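Local atomic coordinates of hypoxanthine-guanine phosphoribosyltransferase (Thermus thermophilus, PDB entry 3ACD), a protein that probably catalyses the transfer of phosphoribosyl groups between diphosphate and the purines hypoxanthine and guanine, making IMP and GMP for purine salvage. Residues A[89-100]-A[117-128]. Residues are numbered along the deposited sequence; the frame is centred on the assembly and turned at random.
Sequences LRLPIHGRDVIV and YLEARKPASVRV
V98 pairs with V126 and V100 with V128 in the parallel strands 97-100 and 125-128, whose directions differ by 21°. The ladder runs from V98 N to S125 O, from R127 N back to V98 O, and from V100 N to R127 O at 2.9 Å. Ahead of the strands, the type II turn 93-96 sets G95 N against K122 O (3.1 Å). On the sheet face shared by D97 and S125, S125 OG donates to the anti lone pair of D97 OD1 at 2.7 Å; a water bridges the same hydroxyl to V98 O. On the other face lies the end of helix 109-119, which connects the two strands in the beta-alpha-beta crossover of this Rossmann-like phosphoribosyltransferase sheet; beyond V100 the strand ends at E102, which with the following D103 belongs to the nucleotide site. L118 fills the angle between helix and sheet: its CD1 presses on V100 CG2 at a tight 3.4 Å, while CD2 meets both I93 CD1 and L89 CD2. With CG1 lodged between its backbone N and carbonyl carbon (chi1 66°), I93 lies across the R121 side chain, CG1 3.7 Å from R121 CB. R121 then extends to L89, where two waters lie in its guanidinium plane: the one on NH2 bridges to L89 O, the one on NH1 bonds only weakly to L89 O and L91 O. L89 CD1 reaches the Y117 ring edge, 3.5 Å from CE2.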
loop_
_atom_site.group_PDB
_atom_site.type_symbol
_atom_site.label_atom_id
_atom_site.label_comp_id
_atom_site.label_asym_id
_atom_site.label_seq_id
_atom_site.Cartn_x
_atom_site.Cartn_y
_atom_site.Cartn_z
ATOM N N LEU A 89 -4.086 13.120 8.692
ATOM C CA LEU A 89 -2.779 13.326 8.079
ATOM C C LEU A 89 -1.726 13.476 9.172
ATOM O O LEU A 89 -2.015 13.993 10.250
ATOM C CB LEU A 89 -2.795 14.594 7.215
ATOM C CG LEU A 89 -3.688 14.657 5.968
ATOM C CD1 LEU A 89 -5.144 14.413 6.333
ATOM C CD2 LEU A 89 -3.536 16.021 5.318
ATOM N N ARG A 90 -0.507 13.028 8.888
ATOM C CA ARG A 90 0.588 13.115 9.849
ATOM C C ARG A 90 1.646 14.131 9.429
ATOM O O ARG A 90 2.289 14.750 10.276
ATOM C CB ARG A 90 1.240 11.743 10.034
ATOM C CG ARG A 90 0.362 10.729 10.746
ATOM C CD ARG A 90 1.016 9.357 10.778
ATOM N NE ARG A 90 2.338 9.390 11.398
ATOM C CZ ARG A 90 3.121 8.327 11.548
ATOM N NH1 ARG A 90 2.720 7.136 11.122
ATOM N NH2 ARG A 90 4.310 8.452 12.123
ATOM N N LEU A 91 1.826 14.295 8.123
ATOM C CA LEU A 91 2.808 15.235 7.595
ATOM C C LEU A 91 2.128 16.525 7.148
ATOM O O LEU A 91 0.976 16.516 6.724
ATOM C CB LEU A 91 3.567 14.614 6.418
ATOM C CG LEU A 91 4.625 13.552 6.747
ATOM C CD1 LEU A 91 3.994 12.371 7.465
ATOM C CD2 LEU A 91 5.290 13.095 5.462
ATOM N N PRO A 92 2.837 17.659 7.249
ATOM C CA PRO A 92 2.276 18.953 6.849
ATOM C C PRO A 92 2.013 19.021 5.350
ATOM O O PRO A 92 2.771 18.460 4.559
ATOM C CB PRO A 92 3.359 19.948 7.272
ATOM C CG PRO A 92 4.067 19.246 8.398
ATOM C CD PRO A 92 4.157 17.832 7.881
ATOM N N ILE A 93 0.936 19.693 4.957
ATOM C CA ILE A 93 0.658 19.835 3.534
ATOM C C ILE A 93 0.676 21.305 3.134
ATOM O O ILE A 93 0.622 21.633 1.950
ATOM C CB ILE A 93 -0.694 19.218 3.127
ATOM C CG1 ILE A 93 -1.845 19.994 3.758
ATOM C CG2 ILE A 93 -0.733 17.744 3.526
ATOM C CD1 ILE A 93 -3.199 19.592 3.201
ATOM N N HIS A 94 0.756 22.195 4.118
ATOM C CA HIS A 94 0.797 23.618 3.802
ATOM C C HIS A 94 2.042 23.906 2.975
ATOM O O HIS A 94 3.150 23.502 3.335
ATOM C CB HIS A 94 0.805 24.467 5.081
ATOM C CG HIS A 94 0.880 25.940 4.822
ATOM N ND1 HIS A 94 2.076 26.611 4.675
ATOM C CD2 HIS A 94 -0.093 26.863 4.638
ATOM C CE1 HIS A 94 1.835 27.883 4.413
ATOM N NE2 HIS A 94 0.527 28.063 4.384
ATOM N N GLY A 95 1.850 24.584 1.848
ATOM C CA GLY A 95 2.971 24.919 0.990
ATOM C C GLY A 95 3.528 23.764 0.177
ATOM O O GLY A 95 4.526 23.932 -0.517
ATOM N N ARG A 96 2.901 22.591 0.256
ATOM C CA ARG A 96 3.374 21.434 -0.506
ATOM C C ARG A 96 2.568 21.262 -1.789
ATOM O O ARG A 96 1.419 21.706 -1.881
ATOM C CB ARG A 96 3.242 20.128 0.306
ATOM C CG ARG A 96 4.116 19.995 1.561
ATOM C CD ARG A 96 5.607 20.051 1.250
ATOM N NE ARG A 96 6.060 18.996 0.342
ATOM C CZ ARG A 96 6.250 17.723 0.685
ATOM N NH1 ARG A 96 6.025 17.317 1.932
ATOM N NH2 ARG A 96 6.676 16.853 -0.223
ATOM N N ASP A 97 3.183 20.627 -2.781
ATOM C CA ASP A 97 2.502 20.331 -4.034
ATOM C C ASP A 97 1.960 18.929 -3.797
ATOM O O ASP A 97 2.679 17.937 -3.900
ATOM C CB ASP A 97 3.489 20.369 -5.198
ATOM C CG ASP A 97 3.977 21.774 -5.483
ATOM O OD1 ASP A 97 3.126 22.643 -5.763
ATOM O OD2 ASP A 97 5.196 22.013 -5.417
ATOM N N VAL A 98 0.681 18.873 -3.446
ATOM C CA VAL A 98 0.006 17.627 -3.119
ATOM C C VAL A 98 -0.640 16.882 -4.281
ATOM O O VAL A 98 -1.199 17.486 -5.199
ATOM C CB VAL A 98 -1.092 17.885 -2.055
ATOM C CG1 VAL A 98 -1.785 16.579 -1.677
ATOM C CG2 VAL A 98 -0.477 18.546 -0.823
ATOM N N ILE A 99 -0.547 15.557 -4.232
ATOM C CA ILE A 99 -1.178 14.709 -5.234
ATOM C C ILE A 99 -1.994 13.678 -4.464
ATOM O O ILE A 99 -1.439 12.871 -3.721
ATOM C CB ILE A 99 -0.163 13.947 -6.118
ATOM C CG1 ILE A 99 0.714 14.926 -6.907
ATOM C CG2 ILE A 99 -0.925 13.039 -7.090
ATOM C CD1 ILE A 99 1.788 14.236 -7.745
ATOM N N VAL A 100 -3.311 13.729 -4.626
ATOM C CA VAL A 100 -4.201 12.782 -3.965
ATOM C C VAL A 100 -4.227 11.523 -4.827
ATOM O O VAL A 100 -4.344 11.612 -6.047
ATOM C CB VAL A 100 -5.639 13.341 -3.861
ATOM C CG1 VAL A 100 -6.558 12.309 -3.213
ATOM C CG2 VAL A 100 -5.641 14.636 -3.052
ATOM N N TYR A 117 -11.064 19.745 2.295
ATOM C CA TYR A 117 -10.319 19.568 3.536
ATOM C C TYR A 117 -8.851 19.942 3.341
ATOM O O TYR A 117 -8.279 20.701 4.130
ATOM C CB TYR A 117 -10.416 18.115 4.006
ATOM C CG TYR A 117 -9.623 17.826 5.260
ATOM C CD1 TYR A 117 -10.013 18.353 6.493
ATOM C CD2 TYR A 117 -8.478 17.031 5.215
ATOM C CE1 TYR A 117 -9.279 18.093 7.652
ATOM C CE2 TYR A 117 -7.736 16.765 6.368
ATOM C CZ TYR A 117 -8.144 17.299 7.582
ATOM O OH TYR A 117 -7.420 17.040 8.723
ATOM N N LEU A 118 -8.246 19.403 2.287
ATOM C CA LEU A 118 -6.847 19.671 1.983
ATOM C C LEU A 118 -6.592 21.135 1.632
ATOM O O LEU A 118 -5.612 21.732 2.086
ATOM C CB LEU A 118 -6.383 18.786 0.821
ATOM C CG LEU A 118 -6.467 17.268 1.012
ATOM C CD1 LEU A 118 -5.970 16.573 -0.248
ATOM C CD2 LEU A 118 -5.630 16.845 2.215
ATOM N N GLU A 119 -7.471 21.716 0.822
ATOM C CA GLU A 119 -7.302 23.107 0.417
ATOM C C GLU A 119 -7.344 24.059 1.609
ATOM O O GLU A 119 -6.707 25.113 1.587
ATOM C CB GLU A 119 -8.377 23.501 -0.599
ATOM C CG GLU A 119 -8.217 22.826 -1.956
ATOM C CD GLU A 119 -6.940 23.236 -2.675
ATOM O OE1 GLU A 119 -6.108 23.948 -2.072
ATOM O OE2 GLU A 119 -6.768 22.842 -3.847
ATOM N N ALA A 120 -8.087 23.679 2.642
ATOM C CA ALA A 120 -8.211 24.500 3.844
ATOM C C ALA A 120 -6.860 24.719 4.527
ATOM O O ALA A 120 -6.684 25.692 5.263
ATOM C CB ALA A 120 -9.188 23.854 4.814
ATOM N N ARG A 121 -5.909 23.819 4.284
ATOM C CA ARG A 121 -4.585 23.950 4.886
ATOM C C ARG A 121 -3.625 24.722 3.991
ATOM O O ARG A 121 -2.448 24.886 4.312
ATOM C CB ARG A 121 -4.011 22.576 5.222
ATOM C CG ARG A 121 -4.793 21.872 6.315
ATOM C CD ARG A 121 -3.990 20.747 6.914
ATOM N NE ARG A 121 -4.686 20.130 8.037
ATOM C CZ ARG A 121 -4.129 19.254 8.861
ATOM N NH1 ARG A 121 -2.867 18.896 8.688
ATOM N NH2 ARG A 121 -4.836 18.732 9.853
ATOM N N LYS A 122 -4.144 25.183 2.860
ATOM C CA LYS A 122 -3.379 25.981 1.915
ATOM C C LYS A 122 -2.122 25.349 1.318
ATOM O O LYS A 122 -1.009 25.840 1.515
ATOM C CB LYS A 122 -3.017 27.322 2.560
ATOM C CG LYS A 122 -4.219 28.085 3.087
ATOM C CD LYS A 122 -3.802 29.383 3.756
ATOM C CE LYS A 122 -5.011 30.133 4.286
ATOM N NZ LYS A 122 -5.780 29.303 5.252
ATOM N N PRO A 123 -2.284 24.243 0.583
ATOM C CA PRO A 123 -1.117 23.603 -0.027
ATOM C C PRO A 123 -0.703 24.459 -1.224
ATOM O O PRO A 123 -1.490 25.283 -1.689
ATOM C CB PRO A 123 -1.657 22.236 -0.441
ATOM C CG PRO A 123 -3.080 22.531 -0.767
ATOM C CD PRO A 123 -3.501 23.442 0.365
ATOM N N ALA A 124 0.518 24.284 -1.713
ATOM C CA ALA A 124 0.982 25.059 -2.863
ATOM C C ALA A 124 0.130 24.722 -4.088
ATOM O O ALA A 124 -0.121 25.570 -4.946
ATOM C CB ALA A 124 2.450 24.755 -3.142
ATOM N N SER A 125 -0.313 23.470 -4.161
ATOM C CA SER A 125 -1.148 23.018 -5.268
ATOM C C SER A 125 -1.669 21.626 -4.958
ATOM O O SER A 125 -1.138 20.934 -4.090
ATOM C CB SER A 125 -0.350 22.975 -6.575
ATOM O OG SER A 125 0.630 21.949 -6.547
ATOM N N VAL A 126 -2.719 21.229 -5.665
ATOM C CA VAL A 126 -3.299 19.908 -5.479
ATOM C C VAL A 126 -3.760 19.336 -6.808
ATOM O O VAL A 126 -4.492 19.987 -7.553
ATOM C CB VAL A 126 -4.534 19.933 -4.543
ATOM C CG1 VAL A 126 -5.091 18.517 -4.389
ATOM C CG2 VAL A 126 -4.166 20.508 -3.187
ATOM N N ARG A 127 -3.305 18.126 -7.109
ATOM C CA ARG A 127 -3.731 17.432 -8.312
ATOM C C ARG A 127 -4.217 16.063 -7.869
ATOM O O ARG A 127 -3.880 15.604 -6.778
ATOM C CB ARG A 127 -2.594 17.312 -9.329
ATOM C CG ARG A 127 -2.384 18.607 -10.107
ATOM C CD ARG A 127 -1.475 18.433 -11.313
ATOM N NE ARG A 127 -1.374 19.685 -12.058
ATOM C CZ ARG A 127 -0.652 19.852 -13.161
ATOM N NH1 ARG A 127 0.044 18.840 -13.664
ATOM N NH2 ARG A 127 -0.627 21.035 -13.761
ATOM N N VAL A 128 -5.013 15.416 -8.709
ATOM C CA VAL A 128 -5.571 14.119 -8.362
ATOM C C VAL A 128 -5.189 12.998 -9.319
ATOM O O VAL A 128 -5.230 13.163 -10.539
ATOM C CB VAL A 128 -7.120 14.201 -8.308
ATOM C CG1 VAL A 128 -7.719 12.829 -8.040
ATOM C CG2 VAL A 128 -7.548 15.188 -7.235
HETATM O O HOH W 1 -0.627 17.003 9.298
HETATM O O HOH W 2 -2.910 16.622 11.336
HETATM O O HOH W 3 0.204 19.216 -6.898
#